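Long-range contacts in isomaltodextranase (Arthrobacter globiformis, PDB 5AWO), which hydrolyses the (1->6)-alpha-D-glucosidic linkages of dextran-type polysaccharides, removing successive isomaltose units from the non-reducing ends of the chains: residues A[361-366]-A[437-442]; A[531-536]-A[603-608]. All coordinates share one frame; numbering follows the deposited sequence.

Contact 1 (A[361-366]-A[437-442])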
loop_
_atom_site.group_PDB
_atom_site.type_symbol
_atom_site.label_atom_id
_atom_site.label_comp_id
_atom_site.label_asym_id
_atom_site.label_seq_id
_atom_site.Cartn_x
_atom_site.Cartn_y
_atom_site.Cartn_z
ATOM N N ASN A 361 6.010 6.550 19.229
ATOM C CA ASN A 361 4.781 6.766 19.990
ATOM C C ASN A 361 3.922 5.503 19.866
ATOM O O ASN A 361 3.423 5.172 18.797
ATOM C CB ASN A 361 4.051 8.000 19.455
ATOM C CG ASN A 361 2.722 8.270 20.131
ATOM O OD1 ASN A 361 2.017 7.370 20.567
ATOM N ND2 ASN A 361 2.343 9.519 20.163
ATOM N N LYS A 362 3.801 4.778 20.971
ATOM C CA LYS A 362 3.136 3.479 20.958
ATOM C C LYS A 362 1.692 3.571 20.494
ATOM O O LYS A 362 1.206 2.648 19.826
ATOM C CB LYS A 362 3.246 2.800 22.337
ATOM C CG LYS A 362 4.665 2.328 22.665
ATOM C CD LYS A 362 4.873 2.156 24.177
ATOM C CE LYS A 362 6.348 2.007 24.573
ATOM N NZ LYS A 362 7.126 3.264 24.839
ATOM N N GLU A 363 0.985 4.651 20.831
ATOM C CA GLU A 363 -0.410 4.772 20.450
ATOM C C GLU A 363 -0.579 5.030 18.952
ATOM O O GLU A 363 -1.501 4.540 18.331
ATOM C CB GLU A 363 -1.119 5.861 21.257
ATOM C CG GLU A 363 -1.043 5.634 22.755
ATOM C CD GLU A 363 -2.166 6.344 23.473
ATOM O OE1 GLU A 363 -3.333 5.984 23.256
ATOM O OE2 GLU A 363 -1.876 7.289 24.241
ATOM N N VAL A 364 0.305 5.844 18.383
ATOM C CA VAL A 364 0.322 6.086 16.939
ATOM C C VAL A 364 0.704 4.796 16.225
ATOM O O VAL A 364 0.038 4.395 15.271
ATOM C CB VAL A 364 1.243 7.274 16.599
ATOM C CG1 VAL A 364 1.420 7.409 15.096
ATOM C CG2 VAL A 364 0.681 8.580 17.168
ATOM N N LEU A 365 1.728 4.114 16.727
ATOM C CA LEU A 365 2.113 2.823 16.146
ATOM C C LEU A 365 0.968 1.814 16.212
ATOM O O LEU A 365 0.817 0.986 15.294
ATOM C CB LEU A 365 3.365 2.240 16.788
ATOM C CG LEU A 365 4.665 3.007 16.482
ATOM C CD1 LEU A 365 5.799 2.464 17.344
ATOM C CD2 LEU A 365 5.007 2.968 15.005
ATOM N N GLN A 366 0.185 1.855 17.283
ATOM C CA GLN A 366 -0.873 0.878 17.430
ATOM C C GLN A 366 -1.843 0.965 16.269
ATOM O O GLN A 366 -2.392 -0.056 15.859
ATOM C CB GLN A 366 -1.586 1.044 18.764
ATOM C CG GLN A 366 -2.461 -0.147 19.120
ATOM C CD GLN A 366 -1.648 -1.385 19.403
ATOM O OE1 GLN A 366 -0.687 -1.331 20.159
ATOM N NE2 GLN A 366 -2.003 -2.508 18.765
ATOM N N ARG A 437 -9.658 9.910 21.615
ATOM C CA ARG A 437 -8.386 10.028 22.302
ATOM C C ARG A 437 -7.377 10.695 21.354
ATOM O O ARG A 437 -7.177 10.231 20.227
ATOM C CB ARG A 437 -7.883 8.648 22.707
ATOM C CG ARG A 437 -6.658 8.668 23.553
ATOM C CD ARG A 437 -6.332 7.306 24.170
ATOM N NE ARG A 437 -5.029 7.369 24.785
ATOM C CZ ARG A 437 -4.805 7.800 26.026
ATOM N NH1 ARG A 437 -5.832 8.102 26.824
ATOM N NH2 ARG A 437 -3.567 7.865 26.492
ATOM N N ASP A 438 -6.753 11.777 21.833
ATOM C CA ASP A 438 -5.659 12.479 21.125
ATOM C C ASP A 438 -4.359 11.719 21.394
ATOM O O ASP A 438 -3.937 11.553 22.531
ATOM C CB ASP A 438 -5.595 13.923 21.630
ATOM C CG ASP A 438 -4.531 14.751 20.944
ATOM O OD1 ASP A 438 -3.470 14.201 20.660
ATOM O OD2 ASP A 438 -4.773 15.955 20.730
ATOM N N LEU A 439 -3.752 11.175 20.327
ATOM C CA LEU A 439 -2.672 10.225 20.487
ATOM C C LEU A 439 -1.288 10.847 20.674
ATOM O O LEU A 439 -0.365 10.150 21.040
ATOM C CB LEU A 439 -2.608 9.236 19.316
ATOM C CG LEU A 439 -3.912 8.512 19.032
ATOM C CD1 LEU A 439 -3.735 7.511 17.925
ATOM C CD2 LEU A 439 -4.475 7.826 20.267
ATOM N N TRP A 440 -1.178 12.160 20.487
ATOM C CA TRP A 440 0.087 12.853 20.826
ATOM C C TRP A 440 0.003 13.524 22.187
ATOM O O TRP A 440 1.008 13.595 22.897
ATOM C CB TRP A 440 0.497 13.856 19.726
ATOM C CG TRP A 440 1.069 13.170 18.539
ATOM C CD1 TRP A 440 0.423 12.914 17.367
ATOM C CD2 TRP A 440 2.377 12.596 18.417
ATOM N NE1 TRP A 440 1.257 12.232 16.518
ATOM C CE2 TRP A 440 2.458 12.013 17.138
ATOM C CE3 TRP A 440 3.483 12.511 19.271
ATOM C CZ2 TRP A 440 3.613 11.368 16.698
ATOM C CZ3 TRP A 440 4.615 11.864 18.832
ATOM C CH2 TRP A 440 4.675 11.300 17.565
ATOM N N GLU A 441 -1.184 14.008 22.570
ATOM C CA GLU A 441 -1.401 14.459 23.960
ATOM C C GLU A 441 -1.523 13.263 24.901
ATOM O O GLU A 441 -1.334 13.404 26.112
ATOM C CB GLU A 441 -2.636 15.342 24.074
ATOM C CG GLU A 441 -2.529 16.660 23.319
ATOM C CD GLU A 441 -3.718 17.586 23.552
ATOM O OE1 GLU A 441 -4.695 17.181 24.195
ATOM O OE2 GLU A 441 -3.718 18.754 23.075
ATOM N N HIS A 442 -1.834 12.079 24.364
ATOM C CA HIS A 442 -2.137 10.910 25.189
ATOM C C HIS A 442 -3.259 11.280 26.172
ATOM O O HIS A 442 -3.119 11.097 27.376
ATOM C CB HIS A 442 -0.905 10.351 25.889
ATOM C CG HIS A 442 0.225 10.068 24.958
ATOM N ND1 HIS A 442 0.242 8.968 24.134
ATOM C CD2 HIS A 442 1.355 10.759 24.697
ATOM C CE1 HIS A 442 1.356 8.979 23.424
ATOM N NE2 HIS A 442 2.044 10.055 23.741
#
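The carboxylate of Glu363 is held by two residues of segment 437-442, Arg437 and His442. Arg437 grips it side-on: NE gives a hydrogen bond to OE1 of Glu363 on its syn lone pair at 2.7 Å, and NH2 bonds OE2, making a bidentate salt bridge with carboxylate and guanidinium planes 32° apart. OE2 takes a further bond on its anti side from ND1 of His442, 2.7 Å away and almost exactly in the imidazole plane. Beside this group, ND2 of Asn361 donates a nearly straight bond (171°) to the backbone O of Leu439, at 2.9 Å. The same nitrogen lies 3.3 Å from CE3 of Trp440, over a face of the indole, with amide and ring planes nearly perpendicular. CB of Asn361 lies over the six-membered ring of that indole and CG2 of Val364 sits off-centre over the five-membered one, both CH-pi contacts; CG2 also packs against CB of Leu439. Asn361 is the N-cap of helix 362-370: with CG anti to the backbone N (chi1 177°), OD1 accepts from N of Val364 at 3.2 Å and, weakly, from N of Glu363. OD1 of Asp438 accepts from N of Trp440, an Asx turn, and from N of Glu441, three residues on, while NE1 of Trp440 bonds Asn334 on helix 326-339. The contact thus joins the helix start to the C-terminal beta-sandwich, and its donors would probably favour a charged Glu363, which in turn keeps a hydrogen on ND1 of His442.

Contact 2 (A[531-536]-A[603-608])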
loop_
_atom_site.group_PDB
_atom_site.type_symbol
_atom_site.label_atom_id
_atom_site.label_comp_id
_atom_site.label_asym_id
_atom_site.label_seq_id
_atom_site.Cartn_x
_atom_site.Cartn_y
_atom_site.Cartn_z
ATOM N N ARG A 531 -26.118 -7.012 8.477
ATOM C CA ARG A 531 -27.063 -6.152 7.769
ATOM C C ARG A 531 -26.355 -5.344 6.679
ATOM O O ARG A 531 -25.189 -4.986 6.846
ATOM C CB ARG A 531 -27.789 -5.216 8.740
ATOM C CG ARG A 531 -28.790 -5.916 9.662
ATOM C CD ARG A 531 -29.466 -4.954 10.634
ATOM N NE ARG A 531 -28.536 -4.374 11.609
ATOM C CZ ARG A 531 -27.995 -5.023 12.643
ATOM N NH1 ARG A 531 -28.281 -6.305 12.894
ATOM N NH2 ARG A 531 -27.148 -4.374 13.447
ATOM N N TYR A 532 -27.065 -5.051 5.593
ATOM C CA TYR A 532 -26.533 -4.308 4.445
ATOM C C TYR A 532 -27.477 -3.154 4.102
ATOM O O TYR A 532 -28.623 -3.393 3.692
ATOM C CB TYR A 532 -26.423 -5.223 3.210
ATOM C CG TYR A 532 -25.790 -6.579 3.394
ATOM C CD1 TYR A 532 -26.532 -7.674 3.863
ATOM C CD2 TYR A 532 -24.467 -6.821 3.013
ATOM C CE1 TYR A 532 -25.954 -8.922 3.992
ATOM C CE2 TYR A 532 -23.877 -8.066 3.154
ATOM C CZ TYR A 532 -24.620 -9.135 3.637
ATOM O OH TYR A 532 -24.007 -10.365 3.759
ATOM N N ARG A 533 -27.047 -1.903 4.278
ATOM C CA ARG A 533 -27.865 -0.777 3.850
ATOM C C ARG A 533 -27.529 -0.467 2.406
ATOM O O ARG A 533 -26.355 -0.228 2.071
ATOM C CB ARG A 533 -27.706 0.474 4.733
ATOM C CG ARG A 533 -28.751 1.542 4.449
ATOM C CD ARG A 533 -28.767 2.664 5.476
ATOM N NE ARG A 533 -29.977 3.491 5.371
ATOM C CZ ARG A 533 -30.066 4.708 4.839
ATOM N NH1 ARG A 533 -29.006 5.340 4.340
ATOM N NH2 ARG A 533 -31.231 5.339 4.826
ATOM N N TYR A 534 -28.553 -0.449 1.561
ATOM C CA TYR A 534 -28.374 -0.461 0.118
ATOM C C TYR A 534 -29.468 0.340 -0.596
ATOM O O TYR A 534 -30.520 0.625 -0.012
ATOM C CB TYR A 534 -28.408 -1.916 -0.386
ATOM C CG TYR A 534 -29.826 -2.455 -0.478
ATOM C CD1 TYR A 534 -30.470 -2.960 0.645
ATOM C CD2 TYR A 534 -30.531 -2.392 -1.671
ATOM C CE1 TYR A 534 -31.779 -3.427 0.574
ATOM C CE2 TYR A 534 -31.842 -2.851 -1.748
ATOM C CZ TYR A 534 -32.452 -3.354 -0.620
ATOM O OH TYR A 534 -33.764 -3.808 -0.696
ATOM N N ALA A 535 -29.212 0.705 -1.846
ATOM C CA ALA A 535 -30.241 1.195 -2.777
ATOM C C ALA A 535 -30.266 0.257 -4.003
ATOM O O ALA A 535 -29.235 -0.308 -4.390
ATOM C CB ALA A 535 -29.963 2.616 -3.211
ATOM N N ASN A 536 -31.453 0.082 -4.588
ATOM C CA ASN A 536 -31.639 -0.718 -5.810
ATOM C C ASN A 536 -32.957 -0.345 -6.469
ATOM O O ASN A 536 -34.011 -0.788 -6.013
ATOM C CB ASN A 536 -31.664 -2.212 -5.497
ATOM C CG ASN A 536 -32.185 -3.059 -6.663
ATOM O OD1 ASN A 536 -32.160 -2.633 -7.809
ATOM N ND2 ASN A 536 -32.644 -4.252 -6.357
ATOM N N LEU A 603 -24.160 0.581 -2.221
ATOM C CA LEU A 603 -23.970 0.092 -0.875
ATOM C C LEU A 603 -23.528 1.221 0.044
ATOM O O LEU A 603 -22.524 1.881 -0.229
ATOM C CB LEU A 603 -22.940 -1.039 -0.840
ATOM C CG LEU A 603 -22.733 -1.709 0.510
ATOM C CD1 LEU A 603 -23.951 -2.545 0.921
ATOM C CD2 LEU A 603 -21.487 -2.566 0.498
ATOM N N ASN A 604 -24.267 1.420 1.137
ATOM C CA ASN A 604 -23.940 2.443 2.136
ATOM C C ASN A 604 -23.083 1.904 3.263
ATOM O O ASN A 604 -22.054 2.501 3.601
ATOM C CB ASN A 604 -25.232 3.018 2.701
ATOM C CG ASN A 604 -25.033 4.333 3.431
ATOM O OD1 ASN A 604 -23.965 4.986 3.379
ATOM N ND2 ASN A 604 -26.063 4.746 4.088
ATOM N N TRP A 605 -23.471 0.786 3.862
ATOM C CA TRP A 605 -22.730 0.204 4.951
ATOM C C TRP A 605 -23.101 -1.233 5.198
ATOM O O TRP A 605 -24.121 -1.708 4.665
ATOM C CB TRP A 605 -22.864 1.030 6.240
ATOM C CG TRP A 605 -24.263 1.438 6.753
ATOM C CD1 TRP A 605 -24.752 2.689 6.805
ATOM C CD2 TRP A 605 -25.269 0.594 7.365
ATOM N NE1 TRP A 605 -26.011 2.710 7.395
ATOM C CE2 TRP A 605 -26.340 1.430 7.743
ATOM C CE3 TRP A 605 -25.363 -0.775 7.626
ATOM C CZ2 TRP A 605 -27.506 0.930 8.354
ATOM C CZ3 TRP A 605 -26.529 -1.267 8.235
ATOM C CH2 TRP A 605 -27.569 -0.410 8.588
ATOM N N ILE A 606 -22.257 -1.945 5.924
ATOM C CA ILE A 606 -22.656 -3.182 6.582
ATOM C C ILE A 606 -22.637 -2.980 8.099
ATOM O O ILE A 606 -21.941 -2.100 8.624
ATOM C CB ILE A 606 -21.812 -4.419 6.183
ATOM C CG1 ILE A 606 -20.366 -4.316 6.693
ATOM C CG2 ILE A 606 -21.835 -4.629 4.673
ATOM C CD1 ILE A 606 -19.612 -5.611 6.562
ATOM N N GLU A 607 -23.436 -3.777 8.796
ATOM C CA GLU A 607 -23.425 -3.834 10.252
ATOM C C GLU A 607 -23.301 -5.267 10.698
ATOM O O GLU A 607 -23.904 -6.166 10.090
ATOM C CB GLU A 607 -24.679 -3.205 10.837
ATOM C CG GLU A 607 -24.566 -1.713 11.027
ATOM C CD GLU A 607 -25.771 -1.108 11.693
ATOM O OE1 GLU A 607 -26.665 -1.889 12.131
ATOM O OE2 GLU A 607 -25.820 0.135 11.784
ATOM N N LEU A 608 -22.487 -5.490 11.723
ATOM C CA LEU A 608 -22.360 -6.793 12.350
ATOM C C LEU A 608 -22.766 -6.666 13.805
ATOM O O LEU A 608 -22.588 -5.607 14.425
ATOM C CB LEU A 608 -20.929 -7.318 12.269
ATOM C CG LEU A 608 -20.459 -7.941 10.962
ATOM C CD1 LEU A 608 -21.214 -9.243 10.690
ATOM C CD2 LEU A 608 -20.597 -6.964 9.802
#
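Arg531 and Glu607 form a hydrogen-bonded pair between strands that run antiparallel, with axes 4.7 Å apart at closest approach and 167° between their directions. The N-H of each is bonded to the O of the other; Tyr532 and Ile606 follow as a non-hydrogen-bonded pair. At Arg533 its N bonds O of Trp605, but its O accepts from N of Asn604 at 2.8 Å, so two residues face one: a classic beta bulge. The strands belong to a carbohydrate-binding module, and strand 526-535 also pairs with strand 574-582 there. On the face carrying Trp605, CB of Arg533 sits over the centre of the six-membered ring, 3.5 Å from its centroid. The indole gets there through chi1 51°, which sets CG between the backbone N and carbonyl carbon. NE1 of Trp605 bonds Asp497, and Arg475 makes a cation-pi contact with the ring. An alanine in place of Trp605 would probably leave CB of Arg533 without its platform and Asp497 without this donor. Farther along, NE and NH2 of Arg531 both reach OE1 of Glu607, NH2 at 2.9 Å, with guanidinium and carboxylate planes 82° apart; OE2 is salt-bridged to Arg475. On the reverse face CD2 of Tyr532 lies 3.8 Å from CG2 of Ile606.

In the fold
The two contacts share no helix or strand and lie in series along the chain, their centres about 32 Å apart and their nearest atoms about 20 Å apart. Contact 1 is partly buried and joins different kinds of element, a helix start and the end of a strand with the turn that follows it; side chains carry its cross-segment hydrogen bonds. Contact 2 is more buried and stays within a single sheet, where main-chain bonds set the register and side chains add to it. Both include an arginine-glutamate salt bridge and a tryptophan face, but in contact 1 these join the helix to the beta-sandwich domain, whereas in contact 2 they lie on one face of a sheet in the carbohydrate-binding module. Both lie away from the catalytic residues.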